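Local coordinates for esterase (Thermotoga maritima, PDB 3DOH), which probably hydrolyses carboxylic ester bonds as a thermostable esterase that joins an immunoglobulin-like domain to an alpha/beta-hydrolase domain, at residues 314-319 / 349-354. Sequence-based numbering, arbitrary orientation.
Sequences FHAEDD and GFMEKH
Asp318 meets Gly349 in the alpha/beta-hydrolase domain, tying the loop after strand 311-316 to the start of helix 350-353. Its OD2 accepts a nearly straight hydrogen bond from Gly349 N (3.0 Å, 169°), the amide approaching from above the carboxylate plane. With CG between the backbone N and the carbonyl carbon (chi1 47°), the short side chain is directed at Gly349, the N-cap residue. Asp318 OD2 also accepts a hydrogen bond from a water 2.7 Å away, and that water accepts a longer bond of 3.3 Å from Glu352 N. One carboxylate oxygen thus serves two amides at the helix start, one directly and one through water, and these local N-H donors would probably favour its negative charge. An alanine here would remove the carboxylate and would probably leave Gly349 N without this acceptor and the water bridging to Glu352 N without its anchor. Gly349 itself has a positive phi, at which a side chain would jam against the preceding carbonyl. Beside this polar link lies a small apolar one, in which Met351 CG, anti to the carbonyl carbon (chi1 -62°), meets Ala316 CB at 4.0 Å; the methionine bends beyond that atom, and its side chain also packs on Pro364. The type I turn from Ala316 to Asp319 leads into the probable catalytic acid, Asp319, whose OD2 accepts from His359 ND1, consistent with a Ser-His-Asp triad. Asp319 N closes the turn onto Ala316 O at 3.0 Å, while His315 ND1, from just before the turn, reaches the opposite face of that carbonyl's plane at a longer 3.3 Å.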
ATOM      1  N   PHE A 314      -3.164 -39.669   3.235  1.00 25.38           N
ATOM      2  CA  PHE A 314      -3.269 -38.218   3.125  1.00 25.16           C
ATOM      3  C   PHE A 314      -3.769 -37.918   1.694  1.00 26.35           C
ATOM      4  O   PHE A 314      -3.357 -38.609   0.727  1.00 26.74           O
ATOM      5  CB  PHE A 314      -1.896 -37.539   3.356  1.00 24.72           C
ATOM      6  CG  PHE A 314      -1.371 -37.639   4.770  1.00 24.01           C
ATOM      7  CD1 PHE A 314      -0.715 -38.790   5.216  1.00 23.68           C
ATOM      8  CD2 PHE A 314      -1.534 -36.579   5.672  1.00 23.48           C
ATOM      9  CE1 PHE A 314      -0.225 -38.870   6.560  1.00 24.14           C
ATOM     10  CE2 PHE A 314      -1.040 -36.668   7.014  1.00 23.89           C
ATOM     11  CZ  PHE A 314      -0.394 -37.801   7.450  1.00 21.68           C
ATOM     12  N   HIS A 315      -4.640 -36.907   1.549  1.00 26.40           N
ATOM     13  CA  HIS A 315      -5.178 -36.486   0.254  1.00 26.81           C
ATOM     14  C   HIS A 315      -5.818 -35.116   0.492  1.00 27.86           C
ATOM     15  O   HIS A 315      -6.214 -34.804   1.604  1.00 28.11           O
ATOM     16  CB  HIS A 315      -6.263 -37.473  -0.189  1.00 26.59           C
ATOM     17  CG  HIS A 315      -6.360 -37.660  -1.673  1.00 25.42           C
ATOM     18  ND1 HIS A 315      -6.536 -36.611  -2.552  1.00 24.70           N
ATOM     19  CD2 HIS A 315      -6.353 -38.784  -2.426  1.00 21.85           C
ATOM     20  CE1 HIS A 315      -6.603 -37.081  -3.782  1.00 21.88           C
ATOM     21  NE2 HIS A 315      -6.513 -38.398  -3.729  1.00 20.74           N
ATOM     22  N   ALA A 316      -5.931 -34.283  -0.530  1.00 28.99           N
ATOM     23  CA  ALA A 316      -6.654 -33.026  -0.351  1.00 29.55           C
ATOM     24  C   ALA A 316      -7.974 -33.185  -1.042  1.00 30.28           C
ATOM     25  O   ALA A 316      -8.031 -33.703  -2.176  1.00 29.95           O
ATOM     26  CB  ALA A 316      -5.900 -31.866  -0.931  1.00 29.10           C
ATOM     27  N   GLU A 317      -9.025 -32.713  -0.358  1.00 30.64           N
ATOM     28  CA  GLU A 317     -10.406 -32.772  -0.845  1.00 30.17           C
ATOM     29  C   GLU A 317     -10.589 -32.293  -2.288  1.00 30.03           C
ATOM     30  O   GLU A 317     -11.322 -32.909  -3.072  1.00 29.67           O
ATOM     31  CB  GLU A 317     -11.286 -31.944   0.064  1.00 30.65           C
ATOM     32  CG  GLU A 317     -12.759 -32.113  -0.246  1.00 31.31           C
ATOM     33  CD  GLU A 317     -13.226 -31.198  -1.365  1.00 31.83           C
ATOM     34  OE1 GLU A 317     -12.496 -30.252  -1.730  1.00 34.48           O
ATOM     35  OE2 GLU A 317     -14.315 -31.428  -1.897  1.00 31.80           O
ATOM     36  N   ASP A 318      -9.932 -31.181  -2.608  1.00 29.47           N
ATOM     37  CA  ASP A 318     -10.023 -30.570  -3.927  1.00 29.19           C
ATOM     38  C   ASP A 318      -8.845 -30.878  -4.829  1.00 29.58           C
ATOM     39  O   ASP A 318      -8.524 -30.040  -5.663  1.00 29.78           O
ATOM     40  CB  ASP A 318     -10.147 -29.040  -3.812  1.00 28.45           C
ATOM     41  CG  ASP A 318      -9.151 -28.444  -2.855  1.00 28.06           C
ATOM     42  OD1 ASP A 318      -8.367 -29.183  -2.215  1.00 30.39           O
ATOM     43  OD2 ASP A 318      -9.158 -27.225  -2.710  1.00 26.49           O
ATOM     44  N   ASP A 319      -8.179 -32.034  -4.662  1.00 29.62           N
ATOM     45  CA  ASP A 319      -7.128 -32.441  -5.619  1.00 29.28           C
ATOM     46  C   ASP A 319      -7.771 -32.586  -7.015  1.00 28.86           C
ATOM     47  O   ASP A 319      -8.636 -33.430  -7.191  1.00 29.05           O
ATOM     48  CB  ASP A 319      -6.430 -33.742  -5.173  1.00 29.13           C
ATOM     49  CG  ASP A 319      -5.317 -34.211  -6.145  1.00 30.13           C
ATOM     50  OD1 ASP A 319      -5.280 -33.825  -7.337  1.00 29.67           O
ATOM     51  OD2 ASP A 319      -4.476 -35.023  -5.714  1.00 30.86           O
ATOM     52  N   GLY A 349      -9.679 -25.603  -0.233  1.00 37.68           N
ATOM     53  CA  GLY A 349      -9.100 -24.312   0.093  1.00 38.49           C
ATOM     54  C   GLY A 349      -7.867 -24.300   1.006  1.00 39.25           C
ATOM     55  O   GLY A 349      -7.069 -23.348   0.952  1.00 39.54           O
ATOM     56  N   PHE A 350      -7.697 -25.323   1.843  1.00 39.58           N
ATOM     57  CA  PHE A 350      -6.553 -25.364   2.754  1.00 40.78           C
ATOM     58  C   PHE A 350      -5.197 -25.194   2.029  1.00 42.26           C
ATOM     59  O   PHE A 350      -4.285 -24.461   2.494  1.00 41.48           O
ATOM     60  CB  PHE A 350      -6.541 -26.656   3.565  1.00 40.06           C
ATOM     61  CG  PHE A 350      -5.268 -26.881   4.315  1.00 38.85           C
ATOM     62  CD1 PHE A 350      -5.187 -26.602   5.664  1.00 41.41           C
ATOM     63  CD2 PHE A 350      -4.147 -27.363   3.676  1.00 38.06           C
ATOM     64  CE1 PHE A 350      -3.994 -26.819   6.382  1.00 42.23           C
ATOM     65  CE2 PHE A 350      -2.953 -27.563   4.366  1.00 39.40           C
ATOM     66  CZ  PHE A 350      -2.874 -27.301   5.717  1.00 40.77           C
ATOM     67  N   MET A 351      -5.070 -25.898   0.905  1.00 43.62           N
ATOM     68  CA  MET A 351      -3.845 -25.876   0.148  1.00 45.02           C
ATOM     69  C   MET A 351      -3.596 -24.481  -0.434  1.00 46.52           C
ATOM     70  O   MET A 351      -2.523 -23.890  -0.161  1.00 46.50           O
ATOM     71  CB  MET A 351      -3.864 -26.951  -0.935  1.00 45.09           C
ATOM     72  CG  MET A 351      -3.962 -28.375  -0.390  1.00 44.69           C
ATOM     73  SD  MET A 351      -2.459 -28.927   0.444  1.00 39.50           S
ATOM     74  CE  MET A 351      -1.418 -29.205  -0.955  1.00 36.75           C
ATOM     75  N   GLU A 352      -4.571 -23.933  -1.190  1.00 47.32           N
ATOM     76  CA  GLU A 352      -4.335 -22.625  -1.855  1.00 48.34           C
ATOM     77  C   GLU A 352      -4.138 -21.534  -0.814  1.00 47.77           C
ATOM     78  O   GLU A 352      -3.343 -20.625  -1.026  1.00 47.83           O
ATOM     79  CB  GLU A 352      -5.406 -22.237  -2.888  1.00 48.96           C
ATOM     80  CG  GLU A 352      -5.650 -23.291  -4.022  1.00 53.77           C
ATOM     81  CD  GLU A 352      -4.738 -23.165  -5.277  1.00 60.40           C
ATOM     82  OE1 GLU A 352      -3.487 -22.949  -5.152  1.00 58.47           O
ATOM     83  OE2 GLU A 352      -5.304 -23.316  -6.408  1.00 63.98           O
ATOM     84  N   LYS A 353      -4.819 -21.654   0.323  1.00 46.79           N
ATOM     85  CA  LYS A 353      -4.579 -20.752   1.429  1.00 46.36           C
ATOM     86  C   LYS A 353      -3.093 -20.738   1.767  1.00 45.13           C
ATOM     87  O   LYS A 353      -2.535 -19.676   1.960  1.00 45.14           O
ATOM     88  CB  LYS A 353      -5.473 -21.111   2.634  1.00 46.98           C
ATOM     89  CG  LYS A 353      -5.004 -20.609   4.020  1.00 48.23           C
ATOM     90  CD  LYS A 353      -5.855 -21.188   5.208  1.00 48.16           C
ATOM     91  CE  LYS A 353      -5.798 -20.273   6.488  1.00 50.12           C
ATOM     92  NZ  LYS A 353      -4.460 -20.249   7.202  1.00 50.55           N
ATOM     93  N   HIS A 354      -2.428 -21.898   1.781  1.00 44.47           N
ATOM     94  CA  HIS A 354      -0.977 -21.960   2.136  1.00 42.86           C
ATOM     95  C   HIS A 354      -0.045 -21.791   0.938  1.00 41.79           C
ATOM     96  O   HIS A 354       1.180 -21.942   1.074  1.00 41.95           O
ATOM     97  CB  HIS A 354      -0.630 -23.262   2.838  1.00 42.73           C
ATOM     98  CG  HIS A 354      -1.212 -23.392   4.200  1.00 43.26           C
ATOM     99  ND1 HIS A 354      -0.459 -23.251   5.342  1.00 45.88           N
ATOM    100  CD2 HIS A 354      -2.471 -23.662   4.613  1.00 44.01           C
ATOM    101  CE1 HIS A 354      -1.226 -23.432   6.403  1.00 44.99           C
ATOM    102  NE2 HIS A 354      -2.452 -23.678   5.988  1.00 45.48           N
TER
HETATM  103  O   HOH W   1      -7.332 -25.233  -2.367  1.00 25.92           O